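Local coordinates for protein acinetobacter secreted protease CpaA (Acinetobacter nosocomialis M2, PDB 6O38) that probably acts as a zinc-dependent metalloprotease that is exported by type II secretion with the help of its chaperone CpaB, at residues A[23-29]-A[49-55]; A[138-144]-A[172-178]; A[160-164]-A[231-235]; A[271-275]-A[548-552]. All coordinates share one frame; numbering follows the deposited sequence.

Interaction 1. Residues A[23-29]-A[49-55]; sequences LEFSLAN and TIRSSAA
L23 to L27 and T49 to S52 run side by side as parallel strands, and a backbone ladder does most of the joining. The bonds alternate in the usual parallel way: T49 N gives to L23 O (2.9 Å), and F25 uses both its groups, with F25 N bonded to T49 O (2.8 Å) and R51 N to F25 O. L27 does the same, its N to R51 O and its O taking S53 N at 2.8 Å in a nearly straight bond (174°). L27 O receives a weak second bond from the S53 hydroxyl just where the strands end. CA-H groups of E24, I50, S26 and S52 add short contacts to the same carbonyls.

Past the strands a side chain takes over. The amide oxygen of N29 turns back and accepts A55 N (A55 N to N29 OD1 2.6 Å), prolonging the pairing into the loop.

Apolar contact lies on the face that carries F25, I50, L27 and S52: L27 CD1 rests on S52 CB at 4.1 Å, and L36 of strand 35-37 packs against F25, L27 and I50.

The opposite face holds the charges. E24, its CG anti to the backbone N (chi1 -169°), stretches across to R51, and E24 OE2 sits 3.0 Å from R51 NE. It lies over a face, well out of the guanidinium plane, so no N-H points at it; the carboxylate and guanidinium planes are 54° apart. The attraction is therefore one of charge alone, and it probably fixes the rotation of the two groups less firmly than an in-plane pair would, leaving the register to the backbone bonds.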
# COMPACT_ATOMS: atom_id res chain seq x y z
N LEU A 23 19.26 33.27 0.73
CA LEU A 23 20.16 32.18 1.08
C LEU A 23 20.33 31.23 -0.10
O LEU A 23 19.40 31.01 -0.89
CB LEU A 23 19.63 31.41 2.29
CG LEU A 23 20.47 30.25 2.84
CD1 LEU A 23 21.90 30.70 3.10
CD2 LEU A 23 19.84 29.71 4.11
N GLU A 24 21.53 30.67 -0.22
CA GLU A 24 21.86 29.70 -1.27
C GLU A 24 22.54 28.50 -0.62
O GLU A 24 23.66 28.62 -0.11
CB GLU A 24 22.75 30.33 -2.34
CG GLU A 24 22.92 29.48 -3.58
CD GLU A 24 23.43 30.27 -4.77
OE1 GLU A 24 24.43 31.01 -4.61
OE2 GLU A 24 22.82 30.17 -5.85
N PHE A 25 21.87 27.36 -0.66
CA PHE A 25 22.37 26.13 -0.05
C PHE A 25 22.91 25.22 -1.15
O PHE A 25 22.16 24.79 -2.03
CB PHE A 25 21.25 25.42 0.73
CG PHE A 25 21.74 24.37 1.67
CD1 PHE A 25 22.23 24.71 2.92
CD2 PHE A 25 21.70 23.03 1.32
CE1 PHE A 25 22.68 23.74 3.80
CE2 PHE A 25 22.14 22.05 2.20
CZ PHE A 25 22.63 22.41 3.44
N SER A 26 24.21 24.94 -1.10
CA SER A 26 24.90 24.21 -2.16
C SER A 26 25.34 22.84 -1.67
O SER A 26 25.83 22.70 -0.54
CB SER A 26 26.11 25.00 -2.67
OG SER A 26 25.72 26.23 -3.24
N LEU A 27 25.18 21.84 -2.52
CA LEU A 27 25.61 20.47 -2.25
C LEU A 27 26.70 20.09 -3.24
O LEU A 27 26.59 20.35 -4.44
CB LEU A 27 24.43 19.50 -2.36
CG LEU A 27 23.29 19.65 -1.35
CD1 LEU A 27 22.00 19.11 -1.91
CD2 LEU A 27 23.64 18.95 -0.05
N ALA A 28 27.77 19.46 -2.73
CA ALA A 28 28.89 19.04 -3.55
C ALA A 28 29.28 17.62 -3.15
O ALA A 28 28.69 17.03 -2.24
CB ALA A 28 30.07 20.01 -3.41
N ASN A 29 30.29 17.08 -3.83
CA ASN A 29 30.72 15.71 -3.54
C ASN A 29 31.34 15.61 -2.14
O ASN A 29 31.05 14.66 -1.40
CB ASN A 29 31.71 15.23 -4.60
CG ASN A 29 31.02 14.71 -5.84
OD1 ASN A 29 29.90 14.20 -5.77
ND2 ASN A 29 31.69 14.82 -6.98
N THR A 49 17.65 29.14 -2.33
CA THR A 49 17.99 28.46 -3.57
C THR A 49 18.88 27.27 -3.26
O THR A 49 19.91 27.42 -2.61
CB THR A 49 18.69 29.41 -4.55
OG1 THR A 49 17.80 30.48 -4.90
CG2 THR A 49 19.09 28.66 -5.82
N ILE A 50 18.48 26.09 -3.74
CA ILE A 50 19.20 24.85 -3.50
C ILE A 50 19.87 24.43 -4.80
O ILE A 50 19.20 24.24 -5.83
CB ILE A 50 18.27 23.74 -2.99
CG1 ILE A 50 17.56 24.18 -1.71
CG2 ILE A 50 19.06 22.46 -2.73
CD1 ILE A 50 16.58 23.16 -1.18
N ARG A 51 21.20 24.30 -4.77
CA ARG A 51 21.98 23.81 -5.90
C ARG A 51 22.69 22.53 -5.49
O ARG A 51 22.98 22.30 -4.32
CB ARG A 51 23.00 24.85 -6.37
CG ARG A 51 22.39 26.10 -6.99
CD ARG A 51 23.48 27.05 -7.46
NE ARG A 51 22.94 28.25 -8.09
CZ ARG A 51 23.69 29.23 -8.58
NH1 ARG A 51 23.11 30.29 -9.13
NH2 ARG A 51 25.01 29.17 -8.50
N SER A 52 22.99 21.69 -6.49
CA SER A 52 23.65 20.42 -6.22
C SER A 52 24.56 20.06 -7.39
O SER A 52 24.13 20.07 -8.54
CB SER A 52 22.63 19.30 -5.99
OG SER A 52 23.28 18.05 -5.82
N SER A 53 25.82 19.75 -7.07
CA SER A 53 26.75 19.18 -8.03
C SER A 53 27.29 17.84 -7.56
O SER A 53 28.26 17.33 -8.14
CB SER A 53 27.91 20.15 -8.29
OG SER A 53 28.68 20.36 -7.12
N ALA A 54 26.69 17.25 -6.53
CA ALA A 54 27.17 16.00 -5.97
C ALA A 54 26.71 14.81 -6.81
O ALA A 54 25.66 14.85 -7.46
CB ALA A 54 26.68 15.83 -4.53
N ALA A 55 27.52 13.74 -6.78
CA ALA A 55 27.15 12.53 -7.49
C ALA A 55 25.95 11.84 -6.84
O ALA A 55 25.17 11.18 -7.54
CB ALA A 55 28.34 11.57 -7.55

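Interaction 2. Residues A[138-144]-A[172-178]; sequences DGTTVQV and EYWFKYY
Q143 carries its CG anti to the backbone N (chi1 166°) and stays extended beyond it, which lays the chain across W174; the indole, with CG beside its own backbone N (chi1 -69°), leans over to meet it. Q143 CB sits squarely over the six-membered ring, 3.6 Å from its centroid, a CH-pi contact. The ring edge is taken by T141, whose CG2 is 3.8 Å from W174 CE3.

Two residues before W174, the extended E172 brings its carboxylate to the other end of the indole. W174 NE1 gives E172 OE2 a straight bond of 2.9 Å, in the ring plane and on the anti lone pair of that oxygen. Q143 NE2 is a weak second partner of the same oxygen, its bond bent.

Beneath these side chains the strands are antiparallel. V142 and F175 form a hydrogen-bonded pair (V142 N to F175 O 2.8 Å, F175 N to V142 O 2.9 Å), as do V144 and Y173. Just before the first strand begins, G139 N still reaches Y177 O at 3.1 Å. On the face of V142 and V144, V144 CG2 touches the edge of the F175 ring.

In this sandwich repeat, strand 116-121 runs along the far side of 141-146 and strand 183-195 along that of 172-178; F165 meets Y173 and F175 edge-to-face, I154 of strand 152-154 packs beside them, and W174 rests on M116. P68, from the preceding repeat, touches W174 as well.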
# COMPACT_ATOMS: atom_id res chain seq x y z
N ASP A 138 15.05 10.37 -17.54
CA ASP A 138 14.19 9.57 -16.67
C ASP A 138 13.98 10.26 -15.33
O ASP A 138 14.94 10.72 -14.70
CB ASP A 138 14.81 8.18 -16.46
CG ASP A 138 13.93 7.28 -15.61
OD1 ASP A 138 12.84 6.89 -16.08
OD2 ASP A 138 14.33 6.97 -14.47
N GLY A 139 12.73 10.32 -14.89
CA GLY A 139 12.38 10.99 -13.66
C GLY A 139 11.96 12.44 -13.81
O GLY A 139 11.59 13.06 -12.80
N THR A 140 12.01 12.99 -15.02
CA THR A 140 11.60 14.36 -15.24
C THR A 140 10.14 14.56 -14.84
O THR A 140 9.25 13.85 -15.31
CB THR A 140 11.79 14.74 -16.71
OG1 THR A 140 13.16 14.56 -17.08
CG2 THR A 140 11.40 16.20 -16.94
N THR A 141 9.91 15.53 -13.96
CA THR A 141 8.58 15.84 -13.46
C THR A 141 8.14 17.19 -14.01
O THR A 141 8.91 18.16 -13.98
CB THR A 141 8.57 15.87 -11.93
OG1 THR A 141 9.00 14.60 -11.42
CG2 THR A 141 7.17 16.16 -11.41
N VAL A 142 6.92 17.24 -14.53
CA VAL A 142 6.38 18.45 -15.14
C VAL A 142 5.03 18.77 -14.51
O VAL A 142 4.21 17.87 -14.30
CB VAL A 142 6.24 18.29 -16.67
CG1 VAL A 142 5.54 19.49 -17.28
CG2 VAL A 142 7.61 18.09 -17.31
N GLN A 143 4.81 20.04 -14.21
CA GLN A 143 3.53 20.53 -13.73
C GLN A 143 2.83 21.27 -14.86
O GLN A 143 3.34 22.29 -15.33
CB GLN A 143 3.70 21.44 -12.51
CG GLN A 143 2.45 22.23 -12.16
CD GLN A 143 2.68 23.25 -11.07
OE1 GLN A 143 3.70 23.94 -11.05
NE2 GLN A 143 1.73 23.35 -10.14
N VAL A 144 1.69 20.76 -15.29
CA VAL A 144 0.90 21.37 -16.35
C VAL A 144 -0.24 22.14 -15.71
O VAL A 144 -1.09 21.55 -15.03
CB VAL A 144 0.38 20.32 -17.35
CG1 VAL A 144 -0.26 21.00 -18.54
CG2 VAL A 144 1.51 19.40 -17.79
N GLU A 172 -4.60 21.55 -12.87
CA GLU A 172 -3.22 21.31 -12.46
C GLU A 172 -2.94 19.81 -12.52
O GLU A 172 -3.55 19.04 -11.77
CB GLU A 172 -2.96 21.86 -11.06
CG GLU A 172 -1.55 21.62 -10.55
CD GLU A 172 -1.25 22.42 -9.29
OE1 GLU A 172 -2.12 23.22 -8.87
OE2 GLU A 172 -0.16 22.24 -8.72
N TYR A 173 -2.03 19.41 -13.41
CA TYR A 173 -1.63 18.02 -13.56
C TYR A 173 -0.12 17.91 -13.42
O TYR A 173 0.62 18.70 -14.02
CB TYR A 173 -2.07 17.45 -14.91
CG TYR A 173 -3.54 17.62 -15.22
CD1 TYR A 173 -4.51 17.31 -14.27
CD2 TYR A 173 -3.97 18.08 -16.46
CE1 TYR A 173 -5.85 17.46 -14.54
CE2 TYR A 173 -5.31 18.23 -16.74
CZ TYR A 173 -6.25 17.92 -15.78
OH TYR A 173 -7.59 18.07 -16.06
N TRP A 174 0.34 16.94 -12.64
CA TRP A 174 1.75 16.64 -12.48
C TRP A 174 2.06 15.29 -13.12
O TRP A 174 1.40 14.29 -12.81
CB TRP A 174 2.16 16.63 -11.00
CG TRP A 174 2.14 17.98 -10.35
CD1 TRP A 174 1.03 18.72 -10.03
CD2 TRP A 174 3.27 18.75 -9.92
NE1 TRP A 174 1.41 19.90 -9.43
CE2 TRP A 174 2.78 19.94 -9.35
CE3 TRP A 174 4.65 18.54 -9.96
CZ2 TRP A 174 3.62 20.92 -8.83
CZ3 TRP A 174 5.49 19.52 -9.44
CH2 TRP A 174 4.97 20.69 -8.89
N PHE A 175 3.06 15.26 -14.00
CA PHE A 175 3.47 14.05 -14.69
C PHE A 175 4.95 13.78 -14.42
O PHE A 175 5.75 14.71 -14.27
CB PHE A 175 3.25 14.15 -16.20
CG PHE A 175 1.81 14.27 -16.61
CD1 PHE A 175 1.04 13.13 -16.79
CD2 PHE A 175 1.24 15.51 -16.82
CE1 PHE A 175 -0.29 13.23 -17.17
CE2 PHE A 175 -0.09 15.62 -17.20
CZ PHE A 175 -0.85 14.48 -17.38
N LYS A 176 5.30 12.50 -14.36
CA LYS A 176 6.69 12.07 -14.29
C LYS A 176 6.93 11.06 -15.40
O LYS A 176 6.14 10.13 -15.58
CB LYS A 176 7.02 11.47 -12.92
CG LYS A 176 8.50 11.15 -12.74
CD LYS A 176 8.86 11.00 -11.27
CE LYS A 176 8.26 9.74 -10.67
NZ LYS A 176 8.77 9.47 -9.30
N TYR A 177 8.03 11.23 -16.13
CA TYR A 177 8.35 10.39 -17.27
C TYR A 177 9.12 9.15 -16.82
O TYR A 177 10.12 9.26 -16.10
CB TYR A 177 9.16 11.17 -18.30
CG TYR A 177 9.39 10.42 -19.59
CD1 TYR A 177 8.40 10.35 -20.56
CD2 TYR A 177 10.60 9.79 -19.85
CE1 TYR A 177 8.61 9.67 -21.75
CE2 TYR A 177 10.82 9.10 -21.03
CZ TYR A 177 9.82 9.04 -21.98
OH TYR A 177 10.02 8.36 -23.15
N TYR A 178 8.64 7.98 -17.24
CA TYR A 178 9.29 6.71 -16.95
C TYR A 178 9.86 6.17 -18.26
O TYR A 178 9.11 5.77 -19.16
CB TYR A 178 8.30 5.72 -16.34
CG TYR A 178 7.94 6.00 -14.90
CD1 TYR A 178 7.17 7.10 -14.55
CD2 TYR A 178 8.37 5.16 -13.88
CE1 TYR A 178 6.83 7.36 -13.24
CE2 TYR A 178 8.05 5.41 -12.56
CZ TYR A 178 7.28 6.51 -12.24
OH TYR A 178 6.95 6.76 -10.93

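Interaction 3. Residues A[160-164]-A[231-235]; sequences LFPSS and NDRDR
F161 and R233 make the close-packed half of this contact between two loops. The side chain of R233, bent at chi2 (53°), runs flat across one face of the phenyl ring: R233 CG stands 3.6 Å from the ring centroid in a CH-pi contact, and the guanidinium continues over F161 CE1 with its plane only 14° from that of the ring. D232 holds the guanidinium from its edge, R233 NH1 to D232 OD1 2.9 Å in the guanidinium plane, and G546 O takes R233 NH2. D232 OD1 also receives S273 N.

Next to this packing lies a largely buried polar cluster. S163 OG gives its proton to D232 O at 2.7 Å, in the carbonyl plane. D234 grips S164 twice, through D234 OD1 from S164 N (3.0 Å, syn lone pair) and through D234 OD2 from S164 OG (2.6 Å). N231 N comes to D234 OD2 from above the carboxylate plane, so this oxygen has two donors.

The outer side is looser. There the exposed P162 merely lies against D232, P162 CG to D232 CB 3.8 Å.

N231 to D234 form a type II beta turn, closed by D234 N to N231 O, with R233 at the third position on positive phi. The turn, facing an inverse gamma turn centred on P162, joins two successive StcE-like beta-sandwich repeats through their loops.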
# COMPACT_ATOMS: atom_id res chain seq x y z
N LEU A 160 0.40 7.55 -20.09
CA LEU A 160 0.17 6.18 -19.66
C LEU A 160 -1.24 5.72 -20.01
O LEU A 160 -1.44 4.60 -20.50
CB LEU A 160 0.41 6.04 -18.16
CG LEU A 160 0.20 4.65 -17.57
CD1 LEU A 160 1.26 3.68 -18.06
CD2 LEU A 160 0.19 4.71 -16.05
N PHE A 161 -2.24 6.57 -19.78
CA PHE A 161 -3.62 6.27 -20.14
C PHE A 161 -4.25 7.49 -20.80
O PHE A 161 -3.95 8.63 -20.43
CB PHE A 161 -4.44 5.88 -18.90
CG PHE A 161 -4.09 4.52 -18.35
CD1 PHE A 161 -4.52 3.37 -18.99
CD2 PHE A 161 -3.34 4.41 -17.19
CE1 PHE A 161 -4.20 2.12 -18.48
CE2 PHE A 161 -3.02 3.16 -16.68
CZ PHE A 161 -3.45 2.02 -17.32
N PRO A 162 -5.12 7.29 -21.79
CA PRO A 162 -5.76 8.42 -22.48
C PRO A 162 -6.93 9.00 -21.70
O PRO A 162 -8.09 8.96 -22.13
CB PRO A 162 -6.19 7.78 -23.81
CG PRO A 162 -6.47 6.36 -23.46
CD PRO A 162 -5.50 5.99 -22.37
N SER A 163 -6.64 9.54 -20.52
CA SER A 163 -7.67 10.10 -19.66
C SER A 163 -8.09 11.48 -20.17
O SER A 163 -7.56 12.00 -21.16
CB SER A 163 -7.18 10.17 -18.22
OG SER A 163 -6.80 8.89 -17.75
N SER A 164 -9.06 12.08 -19.48
CA SER A 164 -9.63 13.36 -19.89
C SER A 164 -8.76 14.51 -19.39
O SER A 164 -9.16 15.34 -18.56
CB SER A 164 -11.06 13.49 -19.37
OG SER A 164 -11.85 12.39 -19.78
N ASN A 231 -13.38 8.60 -20.41
CA ASN A 231 -12.10 8.24 -20.98
C ASN A 231 -11.39 7.24 -20.07
O ASN A 231 -11.70 7.11 -18.89
CB ASN A 231 -11.23 9.49 -21.19
CG ASN A 231 -11.71 10.33 -22.35
OD1 ASN A 231 -12.00 9.82 -23.43
ND2 ASN A 231 -11.78 11.64 -22.13
N ASP A 232 -10.44 6.52 -20.66
CA ASP A 232 -9.77 5.43 -19.95
C ASP A 232 -9.09 5.95 -18.68
O ASP A 232 -8.31 6.90 -18.72
CB ASP A 232 -8.74 4.76 -20.87
CG ASP A 232 -8.43 3.34 -20.45
OD1 ASP A 232 -9.16 2.79 -19.59
OD2 ASP A 232 -7.46 2.76 -20.98
N ARG A 233 -9.43 5.32 -17.55
CA ARG A 233 -8.82 5.56 -16.24
C ARG A 233 -9.25 6.89 -15.62
O ARG A 233 -8.59 7.36 -14.69
CB ARG A 233 -7.29 5.47 -16.30
CG ARG A 233 -6.73 4.11 -15.91
CD ARG A 233 -7.36 3.00 -16.72
NE ARG A 233 -6.81 1.69 -16.38
CZ ARG A 233 -6.96 0.60 -17.13
NH1 ARG A 233 -7.65 0.66 -18.26
NH2 ARG A 233 -6.43 -0.55 -16.74
N ASP A 234 -10.32 7.50 -16.11
CA ASP A 234 -10.92 8.61 -15.37
C ASP A 234 -11.45 8.10 -14.04
O ASP A 234 -11.91 6.96 -13.92
CB ASP A 234 -12.04 9.26 -16.18
CG ASP A 234 -11.53 10.07 -17.35
OD1 ASP A 234 -10.35 10.47 -17.32
OD2 ASP A 234 -12.31 10.31 -18.29
N ARG A 235 -11.38 8.96 -13.02
CA ARG A 235 -11.73 8.55 -11.66
C ARG A 235 -12.78 9.48 -11.08
O ARG A 235 -12.75 10.70 -11.31
CB ARG A 235 -10.50 8.52 -10.76
CG ARG A 235 -9.56 7.36 -11.05
CD ARG A 235 -8.50 7.21 -9.98
NE ARG A 235 -7.62 6.08 -10.26
CZ ARG A 235 -6.88 5.47 -9.34
NH1 ARG A 235 -6.92 5.87 -8.08
NH2 ARG A 235 -6.10 4.45 -9.69

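Interaction 4. Residues A[271-275]-A[548-552]; sequences YVSDK and RLGEE. With SO4 (sulfate ion), chain P.
K275 NZ lies between two anions, the sulfate on one hand and E552 on the other. Its sound bond is to the sulfate, K275 NZ to O1 of the ion at 2.7 Å; the salt bridge to E552 is long and weak, K275 NZ to E552 OE2 3.5 Å. K275 belongs to the tight turn of the beta-hairpin made by strands 266-272 and 277-288 in a StcE-like sandwich repeat. E552 belongs to the long loop that leads from helix 496-504, which supplies zinc ligands H498 and H502, to helix 557-569.

A bend at chi2 (-62°) carries the lysine chain past the sulfate, so that K275 CD is 3.3 Å from O4 of the ion. Y277 OH holds the same sulfate, which probably came from the crystallisation liquor.

The second charge pair is D274 with R548. The arginine is extended at first, then bent at chi3 (48°), and presents the edge of its guanidinium to the carboxylate, with the two planes 19° apart. R548 NH2 is the nitrogen that faces D274 OD2; the modelled separation is too short to be trusted, so the detail of this otherwise plausible salt bridge is doubtful. R548 also rests on Y541 of the same loop.

The contact is small and lies largely at the surface, so solvent would probably weaken both charge pairs. The one buried residue that touches is V272, at the end of its strand, whose CG1 approaches R548 NH1 at 4.2 Å, while K275 CE comes within 4.0 Å of that same R548 NH1.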
# COMPACT_ATOMS: atom_id res chain seq x y z
N TYR A 271 -12.87 4.24 -14.54
CA TYR A 271 -13.43 3.76 -15.79
C TYR A 271 -12.40 2.92 -16.55
O TYR A 271 -11.21 3.23 -16.56
CB TYR A 271 -13.90 4.92 -16.66
CG TYR A 271 -14.78 4.50 -17.81
CD1 TYR A 271 -16.10 4.13 -17.59
CD2 TYR A 271 -14.29 4.45 -19.11
CE1 TYR A 271 -16.91 3.73 -18.64
CE2 TYR A 271 -15.10 4.06 -20.16
CZ TYR A 271 -16.41 3.70 -19.92
OH TYR A 271 -17.21 3.31 -20.96
N VAL A 272 -12.88 1.86 -17.19
CA VAL A 272 -12.05 0.92 -17.93
C VAL A 272 -12.62 0.85 -19.34
O VAL A 272 -13.70 0.29 -19.55
CB VAL A 272 -12.00 -0.46 -17.28
CG1 VAL A 272 -11.02 -1.36 -18.00
CG2 VAL A 272 -11.64 -0.35 -15.80
N SER A 273 -11.89 1.41 -20.31
CA SER A 273 -12.43 1.58 -21.66
C SER A 273 -12.70 0.23 -22.33
O SER A 273 -13.78 0.01 -22.88
CB SER A 273 -11.48 2.42 -22.50
OG SER A 273 -11.54 3.78 -22.12
N ASP A 274 -11.71 -0.67 -22.31
CA ASP A 274 -11.87 -1.95 -23.00
C ASP A 274 -13.02 -2.78 -22.43
O ASP A 274 -13.55 -3.64 -23.14
CB ASP A 274 -10.56 -2.74 -22.98
CG ASP A 274 -10.03 -2.98 -21.57
OD1 ASP A 274 -10.82 -2.99 -20.61
OD2 ASP A 274 -8.80 -3.15 -21.43
N LYS A 275 -13.40 -2.54 -21.18
CA LYS A 275 -14.53 -3.23 -20.57
C LYS A 275 -15.81 -2.41 -20.59
O LYS A 275 -16.90 -2.99 -20.57
CB LYS A 275 -14.20 -3.59 -19.11
CG LYS A 275 -13.07 -4.59 -18.95
CD LYS A 275 -13.40 -5.93 -19.59
CE LYS A 275 -12.28 -6.92 -19.38
NZ LYS A 275 -12.74 -8.33 -19.52
N ARG A 548 -3.72 -2.65 -14.99
CA ARG A 548 -4.30 -3.96 -14.75
C ARG A 548 -3.21 -4.97 -14.39
O ARG A 548 -2.21 -5.10 -15.10
CB ARG A 548 -5.09 -4.42 -15.97
CG ARG A 548 -5.50 -5.88 -15.94
CD ARG A 548 -6.78 -6.10 -16.72
NE ARG A 548 -6.76 -5.47 -18.04
CZ ARG A 548 -7.83 -4.99 -18.65
NH1 ARG A 548 -9.02 -5.05 -18.05
NH2 ARG A 548 -7.72 -4.43 -19.85
N LEU A 549 -3.41 -5.68 -13.28
CA LEU A 549 -2.39 -6.57 -12.73
C LEU A 549 -2.51 -7.99 -13.28
O LEU A 549 -2.59 -8.96 -12.53
CB LEU A 549 -2.49 -6.57 -11.21
CG LEU A 549 -2.28 -5.22 -10.52
CD1 LEU A 549 -2.40 -5.36 -9.01
CD2 LEU A 549 -0.93 -4.63 -10.90
N GLY A 550 -2.52 -8.12 -14.60
CA GLY A 550 -2.65 -9.42 -15.22
C GLY A 550 -3.21 -9.30 -16.62
O GLY A 550 -3.32 -8.21 -17.18
N GLU A 551 -3.56 -10.46 -17.17
CA GLU A 551 -4.05 -10.55 -18.54
C GLU A 551 -4.88 -11.82 -18.68
O GLU A 551 -4.44 -12.89 -18.25
CB GLU A 551 -2.89 -10.54 -19.54
CG GLU A 551 -3.31 -10.50 -21.00
CD GLU A 551 -2.15 -10.20 -21.93
OE1 GLU A 551 -1.00 -10.12 -21.44
OE2 GLU A 551 -2.39 -10.04 -23.14
N GLU A 552 -6.06 -11.70 -19.28
CA GLU A 552 -6.97 -12.84 -19.40
C GLU A 552 -6.33 -13.98 -20.19
O GLU A 552 -6.00 -13.82 -21.37
CB GLU A 552 -8.28 -12.41 -20.06
CG GLU A 552 -9.15 -11.46 -19.24
CD GLU A 552 -8.71 -10.01 -19.32
OE1 GLU A 552 -7.64 -9.74 -19.91
OE2 GLU A 552 -9.43 -9.15 -18.78
S SO4 P . -14.67 -8.65 -16.80
O1 SO4 P . -14.40 -9.63 -17.84
O2 SO4 P . -15.60 -9.21 -15.82
O3 SO4 P . -13.42 -8.28 -16.14
O4 SO4 P . -15.27 -7.45 -17.40

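How the interactions relate
The four contacts follow the chain from the first sandwich repeat towards the protease. Interactions 1 and 2 are strand pairings in successive repeats, their centres 23 Å apart and nearest atoms about 12 Å apart, without touching. Interaction 3 bridges the repeat of interaction 2 to the next one; its centre is 16 Å from that of interaction 2, with Y173 OH 4.0 Å from S164 O. Interactions 3 and 4 are directly joined: R233 N lies 2.9 Å from Y271 O and D234 O 3.0 Å from Y271 N, probable hydrogen bonds. Interaction 4 takes one segment from the loop after the zinc-binding helix, which side chains of interactions 2 and 3 also touch; none includes H498, H502 or H508.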